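Local structure of lysyl oxidase (Pichia pastoris, 1N9E) at residues S183-K188 with S261-L266; E242-T247 with I502-W507; G404-L409 with Y770-R775. The protein catalyses the copper- and topaquinone-dependent oxidative deamination of peptidyl-lysine, and probably of other primary amines, giving an aldehyde, ammonia and hydrogen peroxide. All blocks are in the same frame, centred on the assembly; numbering follows the deposited sequence. Where two conformers were deposited one is given.

Contact 2 approaches the metal site: the side chain of Ile502 is about 5 Å from the copper ion. Contact 1 (183-188 with 261-266) is internal to the N-terminal region, its centre about 34 Å from the centre of the chain. Contact 2 (242-247 with 502-507) joins that region to the enzyme domain, with its centre about 24 Å from that of contact 1. Contact 3 (404-409 with 770-775) fastens the C-terminal tail to the enzyme domain beside the second subunit, its centre about 26 Å from that of contact 2 and 32 Å from that of contact 1. None touches another.

Contact 1 (S183-K188 with S261-L266). With NAG (2-acetamido-2-deoxy-beta-D-glucopyranose), chain J.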
loop_
_atom_site.group_PDB
_atom_site.type_symbol
_atom_site.label_atom_id
_atom_site.label_comp_id
_atom_site.label_asym_id
_atom_site.label_seq_id
_atom_site.Cartn_x
_atom_site.Cartn_y
_atom_site.Cartn_z
ATOM N N SER A 183 -35.137 -0.639 24.493
ATOM C CA SER A 183 -35.036 -2.037 24.929
ATOM C C SER A 183 -36.278 -2.509 25.685
ATOM O O SER A 183 -36.801 -3.595 25.446
ATOM C CB SER A 183 -33.804 -2.231 25.813
ATOM O OG SER A 183 -32.649 -2.276 24.993
ATOM N N SER A 184 -36.746 -1.680 26.605
ATOM C CA SER A 184 -37.946 -2.014 27.352
ATOM C C SER A 184 -39.175 -2.096 26.442
ATOM O O SER A 184 -40.005 -3.008 26.566
ATOM C CB SER A 184 -38.154 -0.994 28.474
ATOM O OG SER A 184 -39.269 -1.342 29.269
ATOM N N PHE A 185 -39.299 -1.142 25.524
ATOM C CA PHE A 185 -40.390 -1.184 24.569
ATOM C C PHE A 185 -40.389 -2.448 23.688
ATOM O O PHE A 185 -41.425 -3.081 23.505
ATOM C CB PHE A 185 -40.386 0.074 23.698
ATOM C CG PHE A 185 -41.255 -0.036 22.495
ATOM C CD1 PHE A 185 -42.611 0.259 22.573
ATOM C CD2 PHE A 185 -40.730 -0.438 21.281
ATOM C CE1 PHE A 185 -43.411 0.156 21.461
ATOM C CE2 PHE A 185 -41.538 -0.543 20.166
ATOM C CZ PHE A 185 -42.877 -0.245 20.258
ATOM N N LEU A 186 -39.232 -2.817 23.140
ATOM C CA LEU A 186 -39.133 -4.043 22.341
ATOM C C LEU A 186 -39.530 -5.266 23.160
ATOM O O LEU A 186 -40.284 -6.124 22.686
ATOM C CB LEU A 186 -37.740 -4.193 21.749
ATOM C CG LEU A 186 -37.483 -3.129 20.666
ATOM C CD1 LEU A 186 -36.130 -3.415 20.005
ATOM C CD2 LEU A 186 -38.597 -3.115 19.634
ATOM N N ASN A 187 -39.032 -5.351 24.388
ATOM C CA ASN A 187 -39.383 -6.477 25.242
ATOM C C ASN A 187 -40.887 -6.542 25.492
ATOM O O ASN A 187 -41.496 -7.612 25.470
ATOM C CB ASN A 187 -38.661 -6.406 26.585
ATOM C CG ASN A 187 -39.044 -7.561 27.476
ATOM O OD1 ASN A 187 -39.687 -7.393 28.524
ATOM N ND2 ASN A 187 -38.661 -8.748 27.060
ATOM N N LYS A 188 -41.482 -5.382 25.730
ATOM C CA LYS A 188 -42.907 -5.340 25.997
ATOM C C LYS A 188 -43.719 -5.928 24.858
ATOM O O LYS A 188 -44.722 -6.626 25.083
ATOM C CB LYS A 188 -43.347 -3.898 26.249
ATOM C CG LYS A 188 -44.852 -3.702 26.459
ATOM C CD LYS A 188 -45.138 -2.267 26.882
ATOM C CE LYS A 188 -46.588 -2.074 27.325
ATOM N NZ LYS A 188 -47.514 -2.067 26.161
ATOM N N SER A 261 -45.570 5.087 26.474
ATOM C CA SER A 261 -46.830 4.378 26.365
ATOM C C SER A 261 -47.497 4.622 25.007
ATOM O O SER A 261 -48.401 3.882 24.628
ATOM C CB SER A 261 -47.793 4.799 27.486
ATOM O OG SER A 261 -48.235 6.134 27.289
ATOM N N GLN A 262 -47.057 5.651 24.280
ATOM C CA GLN A 262 -47.593 5.943 22.950
ATOM C C GLN A 262 -46.801 5.309 21.811
ATOM O O GLN A 262 -47.258 5.305 20.667
ATOM C CB GLN A 262 -47.673 7.451 22.710
ATOM C CG GLN A 262 -48.474 8.171 23.772
ATOM C CD GLN A 262 -49.875 7.605 23.913
ATOM O OE1 GLN A 262 -50.673 7.684 22.982
ATOM N NE2 GLN A 262 -50.174 7.032 25.076
ATOM N N TRP A 263 -45.623 4.779 22.124
ATOM C CA TRP A 263 -44.818 4.078 21.122
ATOM C C TRP A 263 -45.578 2.831 20.688
ATOM O O TRP A 263 -46.271 2.208 21.493
ATOM C CB TRP A 263 -43.468 3.707 21.706
ATOM C CG TRP A 263 -42.586 4.898 21.981
ATOM C CD1 TRP A 263 -42.918 6.224 21.891
ATOM C CD2 TRP A 263 -41.217 4.855 22.391
ATOM N NE1 TRP A 263 -41.832 7.002 22.223
ATOM C CE2 TRP A 263 -40.776 6.184 22.533
ATOM C CE3 TRP A 263 -40.313 3.816 22.655
ATOM C CZ2 TRP A 263 -39.476 6.504 22.926
ATOM C CZ3 TRP A 263 -39.020 4.137 23.045
ATOM C CH2 TRP A 263 -38.614 5.465 23.178
ATOM N N LYS A 264 -45.462 2.454 19.423
ATOM C CA LYS A 264 -46.203 1.289 18.966
ATOM C C LYS A 264 -45.482 0.551 17.869
ATOM O O LYS A 264 -44.781 1.159 17.070
ATOM C CB LYS A 264 -47.616 1.652 18.507
ATOM C CG LYS A 264 -47.740 2.901 17.678
ATOM C CD LYS A 264 -49.217 3.304 17.584
ATOM C CE LYS A 264 -49.415 4.817 17.653
ATOM N NZ LYS A 264 -50.844 5.162 17.943
ATOM N N MET A 265 -45.661 -0.763 17.845
ATOM C CA MET A 265 -45.102 -1.558 16.763
ATOM C C MET A 265 -45.954 -1.314 15.532
ATOM O O MET A 265 -47.198 -1.350 15.601
ATOM C CB MET A 265 -45.087 -3.044 17.122
ATOM C CG MET A 265 -44.200 -3.861 16.220
ATOM S SD MET A 265 -42.435 -3.417 16.433
ATOM C CE MET A 265 -42.180 -3.919 18.083
ATOM N N LEU A 266 -45.297 -1.059 14.400
ATOM C CA LEU A 266 -45.996 -0.760 13.163
ATOM C C LEU A 266 -46.075 -1.961 12.235
ATOM O O LEU A 266 -47.122 -2.230 11.649
ATOM C CB LEU A 266 -45.309 0.395 12.411
ATOM C CG LEU A 266 -45.248 1.736 13.152
ATOM C CD1 LEU A 266 -44.257 2.696 12.515
ATOM C CD2 LEU A 266 -46.664 2.333 13.188
HETATM C C1 NAG J . -40.471 -12.858 28.940
HETATM C C2 NAG J . -39.768 -12.398 30.221
HETATM C C3 NAG J . -39.497 -13.577 31.178
HETATM C C4 NAG J . -40.730 -14.461 31.324
HETATM C C5 NAG J . -41.244 -14.796 29.929
HETATM C C6 NAG J . -42.397 -15.798 29.939
HETATM C C7 NAG J . -38.258 -10.428 30.120
HETATM C C8 NAG J . -36.871 -9.965 29.774
HETATM N N2 NAG J . -38.523 -11.721 29.889
HETATM O O3 NAG J . -39.157 -13.093 32.445
HETATM O O4 NAG J . -40.405 -15.628 32.064
HETATM O O5 NAG J . -41.620 -13.587 29.289
HETATM O O6 NAG J . -43.644 -15.146 30.008
HETATM O O7 NAG J . -39.090 -9.634 30.590
#
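Phe185 presents one face of its ring to the six-membered ring of Trp263, whose edge points at it in an offset edge-to-face pair; the centroids are 5.9 Å apart and the planes stand at 74°. The rim of the phenyl ring is turned to the backbone of the other segment. Its CE1 lies 3.5 Å from Trp263 O and its CZ 3.7 Å from Met265 N, with that nitrogen in the ring plane, while the CB of Trp263 closes against CE1 at 3.6 Å. At the edge of the indole, Phe185 CB and CG sit beside CE3. With CG anti to the backbone N (chi1 166°), Phe185 reaches away from its helix and spans much of the gap to the strand.

Beyond Lys264, Met265 bends at chi2 and chi3, bringing its methyl CE to both Phe185 CE2 and Leu186 CD2, each at 4.0 Å. The contact is therefore apolar between its side chains, and the indole NE1 is satisfied elsewhere, by Gly257 O.

These side chains dock helix 176-190 on the five-stranded antiparallel sheet, consistent with the alpha/beta N-terminal domains of copper amine oxidases. Helix and strand segments cross at -67°, their axes 9.5 Å apart; strand 249-254, paired with strand 264-270, adds Phe251 and Phe253 to the same apolar layer.

Contact 2 (E242-T247 with I502-W507)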
loop_
_atom_site.group_PDB
_atom_site.type_symbol
_atom_site.label_atom_id
_atom_site.label_comp_id
_atom_site.label_asym_id
_atom_site.label_seq_id
_atom_site.Cartn_x
_atom_site.Cartn_y
_atom_site.Cartn_z
ATOM N N GLU A 242 -22.991 -12.780 17.549
ATOM C CA GLU A 242 -24.382 -12.560 17.197
ATOM C C GLU A 242 -24.548 -12.069 15.752
ATOM O O GLU A 242 -25.522 -12.404 15.084
ATOM C CB GLU A 242 -25.015 -11.549 18.174
ATOM C CG GLU A 242 -25.281 -12.183 19.548
ATOM C CD GLU A 242 -24.009 -12.352 20.387
ATOM O OE1 GLU A 242 -23.005 -11.663 20.126
ATOM O OE2 GLU A 242 -24.015 -13.172 21.315
ATOM N N ASN A 243 -23.593 -11.274 15.272
ATOM C CA ASN A 243 -23.718 -10.693 13.942
ATOM C C ASN A 243 -23.624 -11.751 12.850
ATOM O O ASN A 243 -23.992 -11.489 11.700
ATOM C CB ASN A 243 -22.616 -9.632 13.718
ATOM C CG ASN A 243 -23.078 -8.210 14.023
ATOM O OD1 ASN A 243 -22.344 -7.260 13.779
ATOM N ND2 ASN A 243 -24.287 -8.061 14.552
ATOM N N LEU A 244 -23.130 -12.941 13.198
ATOM C CA LEU A 244 -23.069 -14.030 12.225
ATOM C C LEU A 244 -24.324 -14.909 12.238
ATOM O O LEU A 244 -24.444 -15.815 11.436
ATOM C CB LEU A 244 -21.817 -14.897 12.414
ATOM C CG LEU A 244 -20.484 -14.181 12.306
ATOM C CD1 LEU A 244 -19.369 -15.216 12.426
ATOM C CD2 LEU A 244 -20.413 -13.408 10.957
ATOM N N VAL A 245 -25.264 -14.643 13.146
ATOM C CA VAL A 245 -26.506 -15.437 13.188
ATOM C C VAL A 245 -27.740 -14.525 13.229
ATOM O O VAL A 245 -28.543 -14.554 14.161
ATOM C CB VAL A 245 -26.463 -16.413 14.388
ATOM C CG1 VAL A 245 -25.555 -17.628 14.039
ATOM C CG2 VAL A 245 -25.938 -15.702 15.635
ATOM N N PRO A 246 -27.896 -13.687 12.212
ATOM C CA PRO A 246 -29.099 -12.867 12.124
ATOM C C PRO A 246 -30.262 -13.754 11.674
ATOM O O PRO A 246 -30.101 -14.620 10.807
ATOM C CB PRO A 246 -28.748 -11.874 11.013
ATOM C CG PRO A 246 -27.829 -12.684 10.104
ATOM C CD PRO A 246 -26.959 -13.452 11.091
ATOM N N THR A 247 -31.443 -13.549 12.244
ATOM C CA THR A 247 -32.524 -14.482 11.974
ATOM C C THR A 247 -33.416 -14.216 10.773
ATOM O O THR A 247 -34.181 -15.094 10.394
ATOM C CB THR A 247 -33.485 -14.496 13.181
ATOM O OG1 THR A 247 -34.009 -13.173 13.374
ATOM C CG2 THR A 247 -32.757 -14.807 14.473
ATOM N N ILE A 502 -18.037 -9.302 10.860
ATOM C CA ILE A 502 -18.836 -8.487 9.977
ATOM C C ILE A 502 -20.269 -8.425 10.461
ATOM O O ILE A 502 -20.726 -9.311 11.188
ATOM C CB ILE A 502 -18.840 -9.104 8.571
ATOM C CG1 ILE A 502 -19.452 -10.511 8.588
ATOM C CG2 ILE A 502 -17.416 -9.148 8.014
ATOM C CD1 ILE A 502 -19.520 -11.120 7.172
ATOM N N GLN A 503 -20.975 -7.374 10.056
ATOM C CA GLN A 503 -22.416 -7.352 10.242
ATOM C C GLN A 503 -22.988 -8.022 8.984
ATOM O O GLN A 503 -23.208 -7.384 7.935
ATOM C CB GLN A 503 -22.966 -5.932 10.419
ATOM C CG GLN A 503 -24.506 -5.922 10.590
ATOM C CD GLN A 503 -25.049 -4.549 10.962
ATOM O OE1 GLN A 503 -24.503 -3.888 11.842
ATOM N NE2 GLN A 503 -26.129 -4.119 10.294
ATOM N N ALA A 504 -23.222 -9.318 9.096
ATOM C CA ALA A 504 -23.803 -10.120 8.020
ATOM C C ALA A 504 -25.319 -9.936 7.992
ATOM O O ALA A 504 -25.879 -9.166 8.777
ATOM C CB ALA A 504 -23.464 -11.603 8.235
ATOM N N GLY A 505 -25.983 -10.644 7.084
ATOM C CA GLY A 505 -27.432 -10.539 6.989
ATOM C C GLY A 505 -28.006 -11.906 6.727
ATOM O O GLY A 505 -27.309 -12.796 6.250
ATOM N N TYR A 506 -29.280 -12.100 7.035
ATOM C CA TYR A 506 -29.878 -13.371 6.699
ATOM C C TYR A 506 -29.899 -13.562 5.164
ATOM O O TYR A 506 -30.231 -12.632 4.405
ATOM C CB TYR A 506 -31.321 -13.480 7.266
ATOM C CG TYR A 506 -31.954 -14.824 6.939
ATOM C CD1 TYR A 506 -31.840 -15.893 7.819
ATOM C CD2 TYR A 506 -32.654 -15.019 5.752
ATOM C CE1 TYR A 506 -32.408 -17.132 7.529
ATOM C CE2 TYR A 506 -33.226 -16.254 5.451
ATOM C CZ TYR A 506 -33.092 -17.301 6.355
ATOM O OH TYR A 506 -33.647 -18.527 6.081
ATOM N N TRP A 507 -29.549 -14.760 4.695
ATOM C CA TRP A 507 -29.573 -15.047 3.263
ATOM C C TRP A 507 -30.924 -15.598 2.810
ATOM O O TRP A 507 -31.288 -16.720 3.164
ATOM C CB TRP A 507 -28.485 -16.070 2.878
ATOM C CG TRP A 507 -28.544 -16.521 1.426
ATOM C CD1 TRP A 507 -29.158 -17.645 0.934
ATOM C CD2 TRP A 507 -27.971 -15.857 0.293
ATOM N NE1 TRP A 507 -29.001 -17.719 -0.431
ATOM C CE2 TRP A 507 -28.273 -16.632 -0.850
ATOM C CE3 TRP A 507 -27.226 -14.682 0.127
ATOM C CZ2 TRP A 507 -27.862 -16.272 -2.136
ATOM C CZ3 TRP A 507 -26.818 -14.326 -1.143
ATOM C CH2 TRP A 507 -27.136 -15.115 -2.261
HETATM O O HOH W 1 -25.481 -9.228 11.500
#
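Ile502 holds CG1 between its backbone N and carbonyl carbon (chi1 61°), where the branch meets Leu244 CD2 at 3.9 Å, the two chains at about a right angle. Tyr506 carries CG anti to its backbone N (chi1 -179°), which lays the ring alongside Pro246 and Thr247. Between these two, Asn243 rests its CB on Ile502 O at 3.2 Å, and its OD1 lies against CA and CB of Gln503.

Polar contact between the backbones is slight but water-reinforced. Ala504 N makes a weak bond to Asn243 O at 3.5 Å, and a water donates to both segments, to Asn243 O at 2.7 Å and to Ala504 O at 2.8 Å. Ala504 O also accepts from Asn391 ND2, so the buried carbonyl is gripped twice. Further along, Pro246 CG packs on the peptide between Gly505 and Tyr506, 3.4 Å from Tyr506 N. Pro246 O lies in the plane of the tyrosine ring at its edge, and Thr247 O approaches Tyr506 CD1 obliquely at 3.6 Å. The phenol is fixed at its far end by Pro294 O, and the amide of Gln503 by Tyr396, Asn391 and Thr394.

This interface joins an N-terminal domain to the catalytic domain near the active site: Asn243 also touches Asn477, the neighbour of the topaquinone residue Tyr478. Behind one segment runs strand 227-235, bonded to Val245 and Thr247; behind the other, strand 523-538 pairs with Gly505 and supplies Leu523 to Pro246 and Ala504.

Contact 3 (G404-L409 with Y770-R775); sequences GNRFSL and YGRGTR. With SO4 (sulfate ion), chain R.
Arg772 makes the hydrogen bonds of this contact, gripping Asn405 O side-on with two nitrogens: NE at 2.9 Å and NH2 at 3.1 Å, the oxygen lying in the guanidinium plane. A bend at chi3 (47°) turns that edge toward the carbonyl. The outer nitrogens hold a sulfate, NH1 to O4 at 3.0 Å and NH2 to O1 at 2.9 Å; Arg176 binds the same ion, which probably came from the crystallisation liquor.

Stacking comes next. The guanidinium of Arg406 lies flat on that of Arg772, centres 3.8 Å apart and planes at 12°, with Arg406 NH1 over the middle of its partner; Gly402 O holds Arg406 NE.

Among the apolar contacts, Arg772 CG sits over one face of Phe407 in a CH-pi contact, 3.8 Å from the ring centroid and 16° off the normal. Phe407 CE2 comes over one face of the Tyr770 ring, 3.7 Å from Tyr770 CZ, the two rings oblique to each other. An alanine in place of Phe407 would take away this surface and is likely to leave the aliphatic part of Arg772 and the ring of Tyr770 freer to shift.

A water donates to Arg406 O and weakly to Gly771 O; another accepts from Ser408 N. Backbone angles at Gly771 and Gly773 would jam a CB against the preceding carbonyl.

The C-terminal tail is thus tied to the loop after helix 398-401. Strand 431-445 flanks both, bonded to Leu409 and Thr774, and the second subunit adds Tyr735, bonded to Tyr770 N, and Thr454, packed on Phe407.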
loop_
_atom_site.group_PDB
_atom_site.type_symbol
_atom_site.label_atom_id
_atom_site.label_comp_id
_atom_site.label_asym_id
_atom_site.label_seq_id
_atom_site.Cartn_x
_atom_site.Cartn_y
_atom_site.Cartn_z
ATOM N N GLY A 404 -13.105 6.765 20.985
ATOM C CA GLY A 404 -12.098 6.897 22.026
ATOM C C GLY A 404 -12.519 6.411 23.397
ATOM O O GLY A 404 -11.887 6.768 24.387
ATOM N N ASN A 405 -13.573 5.605 23.460
ATOM C CA ASN A 405 -14.047 5.093 24.745
ATOM C C ASN A 405 -14.074 3.564 24.791
ATOM O O ASN A 405 -14.994 2.944 25.349
ATOM C CB ASN A 405 -15.434 5.678 25.083
ATOM C CG ASN A 405 -16.482 5.357 24.031
ATOM O OD1 ASN A 405 -16.185 4.763 23.000
ATOM N ND2 ASN A 405 -17.718 5.754 24.293
ATOM N N ARG A 406 -13.053 2.956 24.200
ATOM C CA ARG A 406 -13.030 1.500 24.072
ATOM C C ARG A 406 -11.972 0.842 24.960
ATOM O O ARG A 406 -11.832 1.222 26.121
ATOM C CB ARG A 406 -12.903 1.115 22.598
ATOM C CG ARG A 406 -13.984 1.772 21.730
ATOM C CD ARG A 406 -15.409 1.247 22.031
ATOM N NE ARG A 406 -16.453 2.180 21.638
ATOM C CZ ARG A 406 -17.751 1.950 21.817
ATOM N NH1 ARG A 406 -18.152 0.814 22.378
ATOM N NH2 ARG A 406 -18.653 2.851 21.434
ATOM N N PHE A 407 -11.238 -0.129 24.416
ATOM C CA PHE A 407 -10.414 -1.041 25.224
ATOM C C PHE A 407 -8.908 -0.802 25.116
ATOM O O PHE A 407 -8.427 -0.112 24.214
ATOM C CB PHE A 407 -10.591 -2.500 24.782
ATOM C CG PHE A 407 -12.003 -3.029 24.786
ATOM C CD1 PHE A 407 -12.819 -2.886 23.670
ATOM C CD2 PHE A 407 -12.509 -3.684 25.899
ATOM C CE1 PHE A 407 -14.122 -3.377 23.661
ATOM C CE2 PHE A 407 -13.819 -4.181 25.898
ATOM C CZ PHE A 407 -14.620 -4.027 24.780
ATOM N N SER A 408 -8.163 -1.396 26.050
ATOM C CA SER A 408 -6.711 -1.306 26.054
ATOM C C SER A 408 -6.104 -2.165 24.948
ATOM O O SER A 408 -6.742 -3.087 24.466
ATOM C CB SER A 408 -6.161 -1.837 27.382
ATOM O OG SER A 408 -6.579 -1.034 28.471
ATOM N N LEU A 409 -4.874 -1.839 24.566
ATOM C CA LEU A 409 -4.073 -2.629 23.608
ATOM C C LEU A 409 -3.501 -3.853 24.322
ATOM O O LEU A 409 -3.117 -3.750 25.497
ATOM C CB LEU A 409 -2.913 -1.783 23.103
ATOM C CG LEU A 409 -3.361 -0.605 22.231
ATOM C CD1 LEU A 409 -2.278 0.450 22.201
ATOM C CD2 LEU A 409 -3.637 -1.139 20.824
ATOM N N TYR A 770 -9.214 -6.743 30.735
ATOM C CA TYR A 770 -10.403 -6.581 29.907
ATOM C C TYR A 770 -11.294 -5.423 30.360
ATOM O O TYR A 770 -11.434 -5.162 31.551
ATOM C CB TYR A 770 -11.225 -7.882 29.864
ATOM C CG TYR A 770 -12.378 -7.796 28.886
ATOM C CD1 TYR A 770 -12.187 -8.065 27.528
ATOM C CD2 TYR A 770 -13.655 -7.445 29.312
ATOM C CE1 TYR A 770 -13.235 -7.986 26.632
ATOM C CE2 TYR A 770 -14.712 -7.364 28.418
ATOM C CZ TYR A 770 -14.497 -7.635 27.079
ATOM O OH TYR A 770 -15.552 -7.552 26.198
ATOM N N GLY A 771 -11.898 -4.722 29.405
ATOM C CA GLY A 771 -12.845 -3.677 29.751
ATOM C C GLY A 771 -12.597 -2.300 29.172
ATOM O O GLY A 771 -11.504 -1.978 28.699
ATOM N N ARG A 772 -13.635 -1.475 29.218
ATOM C CA ARG A 772 -13.574 -0.169 28.586
ATOM C C ARG A 772 -13.202 0.951 29.552
ATOM O O ARG A 772 -13.907 1.953 29.664
ATOM C CB ARG A 772 -14.876 0.126 27.839
ATOM C CG ARG A 772 -15.171 -0.881 26.717
ATOM C CD ARG A 772 -16.526 -0.684 26.018
ATOM N NE ARG A 772 -16.750 0.719 25.671
ATOM C CZ ARG A 772 -17.946 1.279 25.529
ATOM N NH1 ARG A 772 -19.047 0.558 25.699
ATOM N NH2 ARG A 772 -18.042 2.564 25.214
ATOM N N GLY A 773 -12.084 0.767 30.244
ATOM C CA GLY A 773 -11.563 1.781 31.140
ATOM C C GLY A 773 -11.901 1.564 32.602
ATOM O O GLY A 773 -12.853 0.859 32.936
ATOM N N THR A 774 -11.111 2.179 33.475
ATOM C CA THR A 774 -11.351 2.114 34.909
ATOM C C THR A 774 -12.151 3.352 35.296
ATOM O O THR A 774 -11.706 4.474 35.074
ATOM C CB THR A 774 -10.012 2.047 35.671
ATOM O OG1 THR A 774 -9.452 0.736 35.524
ATOM C CG2 THR A 774 -10.227 2.163 37.169
ATOM N N ARG A 775 -13.332 3.146 35.869
ATOM C CA ARG A 775 -14.198 4.259 36.256
ATOM C C ARG A 775 -13.896 4.763 37.664
ATOM O O ARG A 775 -14.069 4.038 38.645
ATOM C CB ARG A 775 -15.672 3.859 36.139
HETATM S S SO4 R . -21.846 3.334 25.940
HETATM O O1 SO4 R . -20.557 3.917 25.529
HETATM O O2 SO4 R . -22.380 4.050 27.100
HETATM O O3 SO4 R . -22.788 3.439 24.823
HETATM O O4 SO4 R . -21.693 1.918 26.268
HETATM O O HOH W 2 -9.801 1.041 28.300
HETATM O O HOH W 3 -9.269 -3.025 28.142
HETATM O O HOH W 4 -8.972 -0.468 30.188
#